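Local atomic coordinates of ORF10 (Moritella marina, PDB entry 6RIW), a protein that forms the ketosynthase-chain length factor didomain of a polyunsaturated fatty acid synthase, the part that probably carries its 3-oxoacyl-[acyl-carrier-protein] synthase activity. Residues I9-F13 and G262-M266; Y76-Y82 and N964-V968; P135-Q139 and V948-L953; V797-H803 and H865-L871. All blocks are in the same frame, centred on the assembly; numbering follows the deposited sequence.

Contact 1. Residues I9-F13 and G262-M266; sequences IANLF and GAGMM
Ile9 and Met266 lie side by side at one end of this antiparallel strand pair, CG1 of Ile9 4.2 Å from CG of Met266. Both side chains leave the backbone in the same way, with the chain-bearing gamma carbon anti to the carbonyl carbon (chi1 -53° in Ile9, -80° in Met266), which keeps them running alongside each other. Together they meet Met382 of helix 374-387. At the other end Phe13 starts away from residues 262-266, yet its ring swings back: CE1 comes within 3.4 Å of the carbonyl O of Ala263, approached obliquely, while CB of Asn11 sits over the centre of one ring face.

Strands 4-12 and 259-270 belong to the N-terminal half of the ketosynthase, a thiolase-like fold in which central sheets are sandwiched between helices. Ile9, Asn11 and Met266 share one face of the sheet, Asn11 being paired with Gly264; the other face carries Ala10, Leu12, Ala263 and Met265. Of these, Ala10, Leu12 and Met265 touch helix 88-104: Leu12 meets Trp92, whereas Met265 turns its end from strand 4-12 towards Val96 and Thr97. Two hydrogen-bonded pairs hold the backbones: Ala10 with Met265 (Ala10 N to Met265 O 2.9 Å) and Leu12 with Ala263, whose bond from Leu12 N to Ala263 O is 2.8 Å and nearly straight.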
loop_
_atom_site.group_PDB
_atom_site.type_symbol
_atom_site.label_atom_id
_atom_site.label_comp_id
_atom_site.label_asym_id
_atom_site.label_seq_id
_atom_site.Cartn_x
_atom_site.Cartn_y
_atom_site.Cartn_z
ATOM N N ILE A 9 14.191 0.558 19.094
ATOM C CA ILE A 9 14.129 -0.411 17.996
ATOM C C ILE A 9 13.320 -1.608 18.453
ATOM O O ILE A 9 13.403 -2.015 19.618
ATOM C CB ILE A 9 15.532 -0.886 17.553
ATOM C CG1 ILE A 9 16.454 0.291 17.239
ATOM C CG2 ILE A 9 15.440 -1.829 16.351
ATOM C CD1 ILE A 9 17.779 -0.109 16.604
ATOM N N ALA A 10 12.548 -2.190 17.529
ATOM C CA ALA A 10 11.874 -3.447 17.821
ATOM C C ALA A 10 11.754 -4.263 16.542
ATOM O O ALA A 10 11.740 -3.723 15.429
ATOM C CB ALA A 10 10.504 -3.214 18.451
ATOM N N ASN A 11 11.643 -5.578 16.713
ATOM C CA ASN A 11 11.519 -6.451 15.557
ATOM C C ASN A 11 10.642 -7.650 15.866
ATOM O O ASN A 11 10.605 -8.152 16.996
ATOM C CB ASN A 11 12.874 -6.962 15.092
ATOM C CG ASN A 11 13.572 -7.782 16.169
ATOM O OD1 ASN A 11 13.931 -7.239 17.211
ATOM N ND2 ASN A 11 13.733 -9.090 15.939
ATOM N N LEU A 12 9.965 -8.130 14.824
ATOM C CA LEU A 12 9.345 -9.456 14.822
ATOM C C LEU A 12 9.776 -10.057 13.496
ATOM O O LEU A 12 9.175 -9.783 12.453
ATOM C CB LEU A 12 7.825 -9.402 14.978
ATOM C CG LEU A 12 7.102 -10.740 15.041
ATOM C CD1 LEU A 12 7.619 -11.563 16.231
ATOM C CD2 LEU A 12 5.597 -10.476 15.167
ATOM N N PHE A 13 10.840 -10.850 13.541
ATOM C CA PHE A 13 11.471 -11.442 12.373
ATOM C C PHE A 13 11.342 -12.953 12.430
ATOM O O PHE A 13 11.115 -13.518 13.506
ATOM C CB PHE A 13 12.967 -11.089 12.309
ATOM C CG PHE A 13 13.268 -9.624 12.155
ATOM C CD1 PHE A 13 12.313 -8.724 11.668
ATOM C CD2 PHE A 13 14.526 -9.147 12.492
ATOM C CE1 PHE A 13 12.610 -7.375 11.529
ATOM C CE2 PHE A 13 14.843 -7.802 12.356
ATOM C CZ PHE A 13 13.880 -6.906 11.864
ATOM N N GLY A 262 7.038 -10.491 8.499
ATOM C CA GLY A 262 7.425 -9.976 9.795
ATOM C C GLY A 262 7.199 -8.477 9.851
ATOM O O GLY A 262 6.511 -7.911 9.005
ATOM N N ALA A 263 7.822 -7.842 10.854
ATOM C CA ALA A 263 7.592 -6.426 11.112
ATOM C C ALA A 263 8.771 -5.848 11.877
ATOM O O ALA A 263 9.501 -6.567 12.561
ATOM C CB ALA A 263 6.297 -6.193 11.906
ATOM N N GLY A 264 8.950 -4.535 11.742
ATOM C CA GLY A 264 9.956 -3.830 12.515
ATOM C C GLY A 264 9.535 -2.395 12.751
ATOM O O GLY A 264 8.737 -1.831 11.997
ATOM N N MET A 265 10.081 -1.800 13.804
ATOM C CA MET A 265 9.770 -0.403 14.087
ATOM C C MET A 265 10.969 0.278 14.733
ATOM O O MET A 265 11.646 -0.315 15.570
ATOM C CB MET A 265 8.544 -0.286 15.007
ATOM C CG MET A 265 7.938 1.114 15.077
ATOM S SD MET A 265 7.143 1.703 13.547
ATOM C CE MET A 265 5.888 0.419 13.257
ATOM N N MET A 266 11.197 1.541 14.369
ATOM C CA MET A 266 12.221 2.362 15.007
ATOM C C MET A 266 11.612 3.675 15.484
ATOM O O MET A 266 10.663 4.189 14.882
ATOM C CB MET A 266 13.347 2.661 14.044
ATOM C CG MET A 266 14.359 1.547 13.875
ATOM S SD MET A 266 15.140 1.742 12.255
ATOM C CE MET A 266 15.057 3.520 12.119
#

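Contact 2. Residues Y76-Y82 and N964-V968; sequences YQLDNDY and NEYVV
Tyr966 lays its ring against Tyr82 in an offset stack, the centroids 4.8 Å apart and the planes only 12° from parallel. The overlap is partial: CD1 of Tyr82 lies 3.8 Å from CE2 of Tyr966, and CB of Tyr82 makes a CH-pi contact over the same face of the Tyr966 ring. CG of Glu965 covers the opposite face, so the ring is held between its own neighbour in the chain and the start of helix 80-84.

The carbonyl of Tyr966 does a second job, accepting from Asp79 N at 2.8 Å with the donor in the carbonyl plane. Asp79 is the N-cap of the helix: its CG is anti to the backbone N (chi1 158°), which brings OD2 back to accept from Tyr82 N at 3.0 Å. The same residue therefore ties the helix start to residues 964-968 and fixes the turn that carries Tyr82.

Val968 completes the grip. Its N donates to Gln77 O at 3.0 Å, CG1 packs 3.6 Å from Asp79 N, and CG2 reaches Tyr76 O.

Beyond the pair, Tyr82 OH bonds to Asp167 and to Tyr174 at the start of helix 174-183. Leu78, which touches Tyr966 and Val967, also rests on Leu178 and Gln181. Val967 touches Gln181 too, which sets the last modelled residues over the N-terminal end of helix 80-84 and beside helix 174-183 of the ketosynthase.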
loop_
_atom_site.group_PDB
_atom_site.type_symbol
_atom_site.label_atom_id
_atom_site.label_comp_id
_atom_site.label_asym_id
_atom_site.label_seq_id
_atom_site.Cartn_x
_atom_site.Cartn_y
_atom_site.Cartn_z
ATOM N N TYR A 76 -3.113 -1.520 25.394
ATOM C CA TYR A 76 -3.212 -0.477 24.381
ATOM C C TYR A 76 -4.360 0.476 24.713
ATOM O O TYR A 76 -5.139 0.260 25.648
ATOM C CB TYR A 76 -3.428 -1.092 22.987
ATOM C CG TYR A 76 -2.281 -1.941 22.520
ATOM C CD1 TYR A 76 -1.235 -1.380 21.811
ATOM C CD2 TYR A 76 -2.223 -3.290 22.823
ATOM C CE1 TYR A 76 -0.168 -2.144 21.399
ATOM C CE2 TYR A 76 -1.162 -4.065 22.411
ATOM C CZ TYR A 76 -0.143 -3.485 21.699
ATOM O OH TYR A 76 0.914 -4.248 21.298
ATOM N N GLN A 77 -4.486 1.533 23.911
ATOM C CA GLN A 77 -5.584 2.472 24.121
ATOM C C GLN A 77 -6.875 2.014 23.440
ATOM O O GLN A 77 -7.909 2.687 23.558
ATOM C CB GLN A 77 -5.163 3.875 23.670
ATOM C CG GLN A 77 -3.946 4.367 24.489
ATOM C CD GLN A 77 -3.727 5.860 24.444
ATOM O OE1 GLN A 77 -4.561 6.626 23.955
ATOM N NE2 GLN A 77 -2.585 6.288 24.961
ATOM N N LEU A 78 -6.838 0.878 22.761
ATOM C CA LEU A 78 -8.008 0.225 22.195
ATOM C C LEU A 78 -8.245 -1.093 22.912
ATOM O O LEU A 78 -7.306 -1.748 23.368
ATOM C CB LEU A 78 -7.831 -0.025 20.694
ATOM C CG LEU A 78 -7.928 1.257 19.865
ATOM C CD1 LEU A 78 -7.546 0.977 18.431
ATOM C CD2 LEU A 78 -9.328 1.890 19.949
ATOM N N ASP A 79 -9.516 -1.475 22.982
ATOM C CA ASP A 79 -9.958 -2.615 23.772
ATOM C C ASP A 79 -9.316 -3.926 23.312
ATOM O O ASP A 79 -9.161 -4.192 22.115
ATOM C CB ASP A 79 -11.493 -2.693 23.698
ATOM C CG ASP A 79 -12.042 -4.073 24.011
ATOM O OD1 ASP A 79 -12.022 -4.473 25.193
ATOM O OD2 ASP A 79 -12.517 -4.753 23.073
ATOM N N ASN A 80 -8.955 -4.748 24.297
ATOM C CA ASN A 80 -8.321 -6.048 24.067
ATOM C C ASN A 80 -9.105 -6.907 23.069
ATOM O O ASN A 80 -8.534 -7.463 22.123
ATOM C CB ASN A 80 -8.191 -6.751 25.428
ATOM C CG ASN A 80 -7.699 -8.182 25.324
ATOM O OD1 ASN A 80 -8.455 -9.108 24.999
ATOM N ND2 ASN A 80 -6.427 -8.375 25.632
ATOM N N ASP A 81 -10.419 -7.027 23.263
ATOM C CA ASP A 81 -11.217 -7.905 22.407
ATOM C C ASP A 81 -11.241 -7.432 20.954
ATOM O O ASP A 81 -11.228 -8.255 20.029
ATOM C CB ASP A 81 -12.636 -8.011 22.954
ATOM C CG ASP A 81 -12.670 -8.638 24.335
ATOM O OD1 ASP A 81 -13.029 -7.928 25.302
ATOM O OD2 ASP A 81 -12.318 -9.835 24.448
ATOM N N TYR A 82 -11.288 -6.122 20.729
ATOM C CA TYR A 82 -11.192 -5.623 19.357
ATOM C C TYR A 82 -9.839 -5.974 18.732
ATOM O O TYR A 82 -9.778 -6.500 17.614
ATOM C CB TYR A 82 -11.420 -4.113 19.340
ATOM C CG TYR A 82 -11.165 -3.485 17.985
ATOM C CD1 TYR A 82 -11.998 -3.752 16.906
ATOM C CD2 TYR A 82 -10.082 -2.642 17.788
ATOM C CE1 TYR A 82 -11.766 -3.171 15.648
ATOM C CE2 TYR A 82 -9.843 -2.058 16.545
ATOM C CZ TYR A 82 -10.680 -2.324 15.486
ATOM O OH TYR A 82 -10.413 -1.751 14.254
ATOM N N ASN A 964 -16.266 6.159 19.790
ATOM C CA ASN A 964 -15.281 5.748 20.796
ATOM C C ASN A 964 -15.576 4.357 21.361
ATOM O O ASN A 964 -15.193 4.045 22.491
ATOM C CB ASN A 964 -15.197 6.769 21.944
ATOM C CG ASN A 964 -14.777 8.146 21.475
ATOM O OD1 ASN A 964 -15.362 9.164 21.881
ATOM N ND2 ASN A 964 -13.762 8.195 20.612
ATOM N N GLU A 965 -16.233 3.496 20.578
ATOM C CA GLU A 965 -16.725 2.237 21.127
ATOM C C GLU A 965 -15.607 1.397 21.738
ATOM O O GLU A 965 -15.809 0.740 22.764
ATOM C CB GLU A 965 -17.461 1.418 20.068
ATOM C CG GLU A 965 -18.063 0.155 20.697
ATOM C CD GLU A 965 -18.856 -0.701 19.735
ATOM O OE1 GLU A 965 -18.858 -0.396 18.522
ATOM O OE2 GLU A 965 -19.473 -1.692 20.204
ATOM N N TYR A 966 -14.420 1.397 21.132
ATOM C CA TYR A 966 -13.355 0.524 21.615
ATOM C C TYR A 966 -12.247 1.267 22.353
ATOM O O TYR A 966 -11.215 0.668 22.671
ATOM C CB TYR A 966 -12.787 -0.282 20.453
ATOM C CG TYR A 966 -13.806 -1.237 19.896
ATOM C CD1 TYR A 966 -14.397 -2.187 20.719
ATOM C CD2 TYR A 966 -14.196 -1.180 18.568
ATOM C CE1 TYR A 966 -15.342 -3.067 20.233
ATOM C CE2 TYR A 966 -15.158 -2.064 18.067
ATOM C CZ TYR A 966 -15.714 -3.006 18.906
ATOM O OH TYR A 966 -16.658 -3.901 18.449
ATOM N N VAL A 967 -12.441 2.540 22.662
ATOM C CA VAL A 967 -11.423 3.326 23.346
ATOM C C VAL A 967 -11.434 2.962 24.827
ATOM O O VAL A 967 -12.501 2.888 25.449
ATOM C CB VAL A 967 -11.679 4.821 23.142
ATOM C CG1 VAL A 967 -10.657 5.659 23.924
ATOM C CG2 VAL A 967 -11.674 5.154 21.651
ATOM N N VAL A 968 -10.255 2.711 25.395
ATOM C CA VAL A 968 -10.188 2.303 26.808
ATOM C C VAL A 968 -10.032 3.533 27.701
ATOM O O VAL A 968 -9.248 4.441 27.403
ATOM C CB VAL A 968 -9.041 1.301 27.078
ATOM C CG1 VAL A 968 -9.127 0.111 26.158
ATOM C CG2 VAL A 968 -7.698 1.979 26.938
#

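Contact 3. Residues P135-Q139 and V948-L953; sequences PLYHQ and VMMDNL
The carbonyl O of Val948 takes a bond from a water at 2.8 Å, and that water in turn accepts from Gln139 NE2 at 2.9 Å, a one-water bridge between helix 129-148 and the segment 948-953. No direct hydrogen bond joins the two segments. The Gln139 amide is set from its other end by OE1, which bonds to Asn143 one helical turn on.

Met950 wraps against the same glutamine, the two side chains crossing at about a right angle. Bends at chi2 and chi3 (-68° and -85°) fold the methionine so that SD lies 3.3 Å from Gln139 NE2 and CE rests against CB and CG of Gln139.

Residues 948-953 lie in the loop region that follows helix 929-934, and they run over a kinked part of a ketosynthase helix. The kink comes at Pro135 and Leu136, whose backbone nitrogens have no bond to the preceding turn. Here the proline ring points its CB and CG at the carbonyl O of Met949, CG at 3.3 Å, and its CB also touches Leu953. CG1 of Val948 sits over CA of Pro135, while its CG2 meets CB of His138.

Leu953 and Leu136, both buried, cross obliquely, CD1 of Leu953 3.9 Å from CD2 of Leu136. Both leucines also touch Thr703 of helix 699-706, in the chain length factor half. Asn952 grips a neighbouring ketosynthase loop through its amide, with OD1 accepting from Thr164 N and ND2 donating to Lys162 O.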
loop_
_atom_site.group_PDB
_atom_site.type_symbol
_atom_site.label_atom_id
_atom_site.label_comp_id
_atom_site.label_asym_id
_atom_site.label_seq_id
_atom_site.Cartn_x
_atom_site.Cartn_y
_atom_site.Cartn_z
ATOM N N PRO A 135 -16.721 -15.904 0.247
ATOM C CA PRO A 135 -18.072 -16.464 0.106
ATOM C C PRO A 135 -18.868 -15.845 -1.030
ATOM O O PRO A 135 -19.779 -16.499 -1.533
ATOM C CB PRO A 135 -18.723 -16.174 1.465
ATOM C CG PRO A 135 -17.597 -16.055 2.408
ATOM C CD PRO A 135 -16.513 -15.357 1.606
ATOM N N LEU A 136 -18.562 -14.609 -1.443
ATOM C CA LEU A 136 -19.214 -14.044 -2.628
ATOM C C LEU A 136 -19.014 -14.955 -3.835
ATOM O O LEU A 136 -19.981 -15.396 -4.463
ATOM C CB LEU A 136 -18.648 -12.660 -2.948
ATOM C CG LEU A 136 -18.862 -11.537 -1.929
ATOM C CD1 LEU A 136 -17.913 -10.353 -2.225
ATOM C CD2 LEU A 136 -20.321 -11.115 -1.993
ATOM N N TYR A 137 -17.755 -15.222 -4.188
ATOM C CA TYR A 137 -17.485 -15.996 -5.401
ATOM C C TYR A 137 -17.935 -17.435 -5.237
ATOM O O TYR A 137 -18.426 -18.053 -6.195
ATOM C CB TYR A 137 -16.001 -15.975 -5.749
ATOM C CG TYR A 137 -15.305 -14.702 -5.344
ATOM C CD1 TYR A 137 -15.787 -13.469 -5.796
ATOM C CD2 TYR A 137 -14.166 -14.733 -4.518
ATOM C CE1 TYR A 137 -15.179 -12.285 -5.413
ATOM C CE2 TYR A 137 -13.532 -13.564 -4.138
ATOM C CZ TYR A 137 -14.035 -12.343 -4.602
ATOM O OH TYR A 137 -13.430 -11.169 -4.222
ATOM N N HIS A 138 -17.741 -18.000 -4.048
ATOM C CA HIS A 138 -17.935 -19.439 -3.895
ATOM C C HIS A 138 -19.402 -19.805 -3.731
ATOM O O HIS A 138 -19.805 -20.898 -4.145
ATOM C CB HIS A 138 -17.054 -19.951 -2.738
ATOM C CG HIS A 138 -15.589 -19.834 -3.039
ATOM N ND1 HIS A 138 -14.619 -19.709 -2.063
ATOM C CD2 HIS A 138 -14.934 -19.796 -4.227
ATOM C CE1 HIS A 138 -13.429 -19.623 -2.642
ATOM N NE2 HIS A 138 -13.597 -19.670 -3.955
ATOM N N GLN A 139 -20.237 -18.892 -3.228
ATOM C CA GLN A 139 -21.671 -19.154 -3.293
ATOM C C GLN A 139 -22.130 -19.232 -4.741
ATOM O O GLN A 139 -22.957 -20.083 -5.097
ATOM C CB GLN A 139 -22.470 -18.074 -2.547
ATOM C CG GLN A 139 -24.007 -18.361 -2.522
ATOM C CD GLN A 139 -24.370 -19.541 -1.620
ATOM O OE1 GLN A 139 -25.304 -20.311 -1.903
ATOM N NE2 GLN A 139 -23.626 -19.695 -0.536
ATOM N N VAL A 948 -20.031 -23.738 2.138
ATOM C CA VAL A 948 -19.677 -22.311 2.072
ATOM C C VAL A 948 -20.521 -21.526 3.062
ATOM O O VAL A 948 -21.750 -21.641 3.082
ATOM C CB VAL A 948 -19.866 -21.766 0.647
ATOM C CG1 VAL A 948 -19.578 -20.232 0.619
ATOM C CG2 VAL A 948 -18.929 -22.475 -0.331
ATOM N N MET A 949 -19.864 -20.724 3.901
ATOM C CA MET A 949 -20.555 -19.969 4.939
ATOM C C MET A 949 -20.668 -18.503 4.534
ATOM O O MET A 949 -19.675 -17.890 4.132
ATOM C CB MET A 949 -19.833 -20.072 6.281
ATOM C CG MET A 949 -19.609 -21.512 6.749
ATOM S SD MET A 949 -21.178 -22.355 7.053
ATOM C CE MET A 949 -21.715 -21.422 8.495
ATOM N N MET A 950 -21.859 -17.932 4.701
ATOM C CA MET A 950 -22.130 -16.568 4.256
ATOM C C MET A 950 -22.162 -15.551 5.389
ATOM O O MET A 950 -22.388 -14.369 5.116
ATOM C CB MET A 950 -23.470 -16.529 3.519
ATOM C CG MET A 950 -23.579 -17.538 2.392
ATOM S SD MET A 950 -22.466 -17.088 1.064
ATOM C CE MET A 950 -23.557 -15.928 0.229
ATOM N N ASP A 951 -21.935 -15.982 6.638
ATOM C CA ASP A 951 -22.135 -15.124 7.813
ATOM C C ASP A 951 -21.346 -13.821 7.729
ATOM O O ASP A 951 -21.822 -12.776 8.188
ATOM C CB ASP A 951 -21.715 -15.851 9.101
ATOM C CG ASP A 951 -22.286 -17.247 9.212
ATOM O OD1 ASP A 951 -21.800 -18.147 8.487
ATOM O OD2 ASP A 951 -23.216 -17.442 10.036
ATOM N N ASN A 952 -20.115 -13.867 7.204
ATOM C CA ASN A 952 -19.279 -12.671 7.196
ATOM C C ASN A 952 -19.773 -11.597 6.228
ATOM O O ASN A 952 -19.318 -10.449 6.323
ATOM C CB ASN A 952 -17.839 -13.047 6.837
ATOM C CG ASN A 952 -17.067 -13.564 8.029
ATOM O OD1 ASN A 952 -17.306 -13.148 9.155
ATOM N ND2 ASN A 952 -16.139 -14.473 7.787
ATOM N N LEU A 953 -20.676 -11.941 5.307
ATOM C CA LEU A 953 -21.213 -10.968 4.363
ATOM C C LEU A 953 -22.328 -10.115 4.956
ATOM O O LEU A 953 -22.585 -9.014 4.456
ATOM C CB LEU A 953 -21.749 -11.691 3.123
ATOM C CG LEU A 953 -20.790 -12.554 2.319
ATOM C CD1 LEU A 953 -21.509 -13.170 1.084
ATOM C CD2 LEU A 953 -19.576 -11.745 1.899
HETATM O O HOH W 1 -23.787 -22.032 1.230
#

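Contact 4. Residues V797-H803 and H865-L871; sequences VASVEAH and HIAINGL
Glu801 and Ile868 run side by side in the parallel strand pair 797-801 and 865-870, part of the thiolase-like fold of the second ketosynthase-family domain, the chain length factor half. CG of Glu801 lies 4.0 Å from CG2 of Ile868. The backbones are laced alternately: Glu801 N gives to Ala867 O at 2.7 Å in an almost straight bond (175°), and Asn869 N gives to Glu801 O at 3.1 Å. Further back Ala867 N bonds to Ser799 O and Ala798 N to His865 O.

Ser799 and Ile866 share a face with that pair. The serine OG stands between its own backbone N and carbonyl carbon (chi1 62°) and comes 3.3 Å from Ile866 CG1, an apolar neighbour; Ser799 N, buried here, has no partner in the model. CB of Ala867, on the other face, is met by CG1 of Val797 at 4.0 Å.

The next shell sets the polar ends. Glu801 bends at chi2 (72°), sending its carboxylate away from strand 865-870 to a salt bridge with Lys848 and a bond from Val830 N. Glu814 accepts from both His803 N and Asn869 ND2, joining the two segments where the strand pair runs out, while Asn869 OD1 is hydrogen-bonded to ND1 of His879 in strand 876-884. Beside this, the carbonyl O of Leu871 lies above the His803 ring plane, offset towards the rim and 3.1 Å from His803 NE2, a contact over the face and not a hydrogen bond.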
loop_
_atom_site.group_PDB
_atom_site.type_symbol
_atom_site.label_atom_id
_atom_site.label_comp_id
_atom_site.label_asym_id
_atom_site.label_seq_id
_atom_site.Cartn_x
_atom_site.Cartn_y
_atom_site.Cartn_z
ATOM N N VAL A 797 -13.984 32.610 3.904
ATOM C CA VAL A 797 -14.304 31.416 3.125
ATOM C C VAL A 797 -15.647 31.597 2.428
ATOM O O VAL A 797 -16.671 31.863 3.073
ATOM C CB VAL A 797 -14.302 30.166 4.019
ATOM C CG1 VAL A 797 -14.836 28.960 3.244
ATOM C CG2 VAL A 797 -12.881 29.879 4.537
ATOM N N ALA A 798 -15.646 31.429 1.102
ATOM C CA ALA A 798 -16.831 31.651 0.282
ATOM C C ALA A 798 -17.786 30.464 0.318
ATOM O O ALA A 798 -19.009 30.640 0.270
ATOM C CB ALA A 798 -16.416 31.918 -1.162
ATOM N N SER A 799 -17.247 29.253 0.359
ATOM C CA SER A 799 -18.077 28.058 0.332
ATOM C C SER A 799 -17.254 26.919 0.911
ATOM O O SER A 799 -16.042 27.040 1.097
ATOM C CB SER A 799 -18.563 27.753 -1.082
ATOM O OG SER A 799 -17.482 27.491 -1.963
ATOM N N VAL A 800 -17.935 25.812 1.207
ATOM C CA VAL A 800 -17.353 24.709 1.960
ATOM C C VAL A 800 -17.651 23.429 1.207
ATOM O O VAL A 800 -18.813 23.148 0.889
ATOM C CB VAL A 800 -17.913 24.618 3.394
ATOM C CG1 VAL A 800 -17.244 23.464 4.145
ATOM C CG2 VAL A 800 -17.688 25.908 4.124
ATOM N N GLU A 801 -16.602 22.665 0.921
ATOM C CA GLU A 801 -16.731 21.353 0.285
ATOM C C GLU A 801 -16.728 20.335 1.417
ATOM O O GLU A 801 -15.677 19.967 1.939
ATOM C CB GLU A 801 -15.602 21.139 -0.726
ATOM C CG GLU A 801 -15.505 19.745 -1.317
ATOM C CD GLU A 801 -16.618 19.418 -2.292
ATOM O OE1 GLU A 801 -17.359 20.353 -2.708
ATOM O OE2 GLU A 801 -16.744 18.206 -2.637
ATOM N N ALA A 802 -17.912 19.929 1.855
ATOM C CA ALA A 802 -17.990 18.994 2.973
ATOM C C ALA A 802 -17.603 17.590 2.516
ATOM O O ALA A 802 -17.721 17.245 1.338
ATOM C CB ALA A 802 -19.409 18.974 3.552
ATOM N N HIS A 803 -17.129 16.781 3.463
ATOM C CA HIS A 803 -16.919 15.364 3.177
ATOM C C HIS A 803 -18.234 14.710 2.751
ATOM O O HIS A 803 -18.296 14.037 1.717
ATOM C CB HIS A 803 -16.320 14.689 4.422
ATOM C CG HIS A 803 -15.884 13.274 4.209
ATOM N ND1 HIS A 803 -14.941 12.909 3.267
ATOM C CD2 HIS A 803 -16.260 12.127 4.829
ATOM C CE1 HIS A 803 -14.769 11.597 3.307
ATOM N NE2 HIS A 803 -15.549 11.101 4.251
ATOM N N HIS A 865 -11.648 32.011 -1.494
ATOM C CA HIS A 865 -11.155 30.879 -0.724
ATOM C C HIS A 865 -12.271 29.879 -0.485
ATOM O O HIS A 865 -13.384 30.262 -0.117
ATOM C CB HIS A 865 -10.611 31.330 0.623
ATOM C CG HIS A 865 -9.545 32.373 0.505
ATOM N ND1 HIS A 865 -8.244 32.061 0.179
ATOM C CD2 HIS A 865 -9.593 33.719 0.630
ATOM C CE1 HIS A 865 -7.526 33.172 0.130
ATOM N NE2 HIS A 865 -8.322 34.191 0.398
ATOM N N ILE A 866 -11.956 28.594 -0.646
ATOM C CA ILE A 866 -12.906 27.521 -0.368
ATOM C C ILE A 866 -12.257 26.540 0.601
ATOM O O ILE A 866 -11.079 26.199 0.453
ATOM C CB ILE A 866 -13.359 26.819 -1.665
ATOM C CG1 ILE A 866 -14.201 27.779 -2.517
ATOM C CG2 ILE A 866 -14.163 25.512 -1.359
ATOM C CD1 ILE A 866 -14.591 27.194 -3.871
ATOM N N ALA A 867 -13.006 26.131 1.624
ATOM C CA ALA A 867 -12.541 25.139 2.578
ATOM C C ALA A 867 -13.028 23.757 2.151
ATOM O O ALA A 867 -14.161 23.609 1.675
ATOM C CB ALA A 867 -13.045 25.461 3.986
ATOM N N ILE A 868 -12.165 22.751 2.328
ATOM C CA ILE A 868 -12.512 21.345 2.126
ATOM C C ILE A 868 -12.305 20.615 3.444
ATOM O O ILE A 868 -11.261 20.779 4.088
ATOM C CB ILE A 868 -11.651 20.698 1.023
ATOM C CG1 ILE A 868 -11.645 21.571 -0.241
ATOM C CG2 ILE A 868 -12.110 19.235 0.757
ATOM C CD1 ILE A 868 -10.778 20.973 -1.402
ATOM N N ASN A 869 -13.275 19.780 3.824
ATOM C CA ASN A 869 -13.181 18.967 5.026
ATOM C C ASN A 869 -13.116 17.489 4.651
ATOM O O ASN A 869 -13.701 17.063 3.656
ATOM C CB ASN A 869 -14.379 19.231 5.953
ATOM C CG ASN A 869 -14.115 18.800 7.383
ATOM O OD1 ASN A 869 -13.120 19.200 7.991
ATOM N ND2 ASN A 869 -14.996 17.954 7.922
ATOM N N GLY A 870 -12.365 16.717 5.435
ATOM C CA GLY A 870 -12.213 15.290 5.210
ATOM C C GLY A 870 -12.264 14.487 6.495
ATOM O O GLY A 870 -11.682 14.893 7.510
ATOM N N LEU A 871 -13.004 13.368 6.471
ATOM C CA LEU A 871 -13.084 12.421 7.570
ATOM C C LEU A 871 -12.867 11.041 6.982
ATOM O O LEU A 871 -12.854 10.868 5.763
ATOM C CB LEU A 871 -14.440 12.477 8.309
ATOM C CG LEU A 871 -14.799 13.831 8.945
ATOM C CD1 LEU A 871 -16.247 13.819 9.439
ATOM C CD2 LEU A 871 -13.862 14.127 10.115
#

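Contacts 1 and 4 are buried strand pairings of thiolase-like domains, one in the ketosynthase and one in the chain length factor half, their centres about 39 Å apart. The first is antiparallel and almost wholly apolar in its side chains; the second is parallel and brings in the buried polar side chains of Glu801 and Asn869, bonded to residues outside the pair. Contacts 2 and 3 are partly buried and nearer the surface. Both apply the irregular chain after helix 929-934 to ketosynthase helices, though by different chemistry: contact 2 uses direct backbone bonds and an aromatic stack, contact 3 a water bridge and methionine, proline and leucine packing. Their nearest atoms are about 13 Å apart.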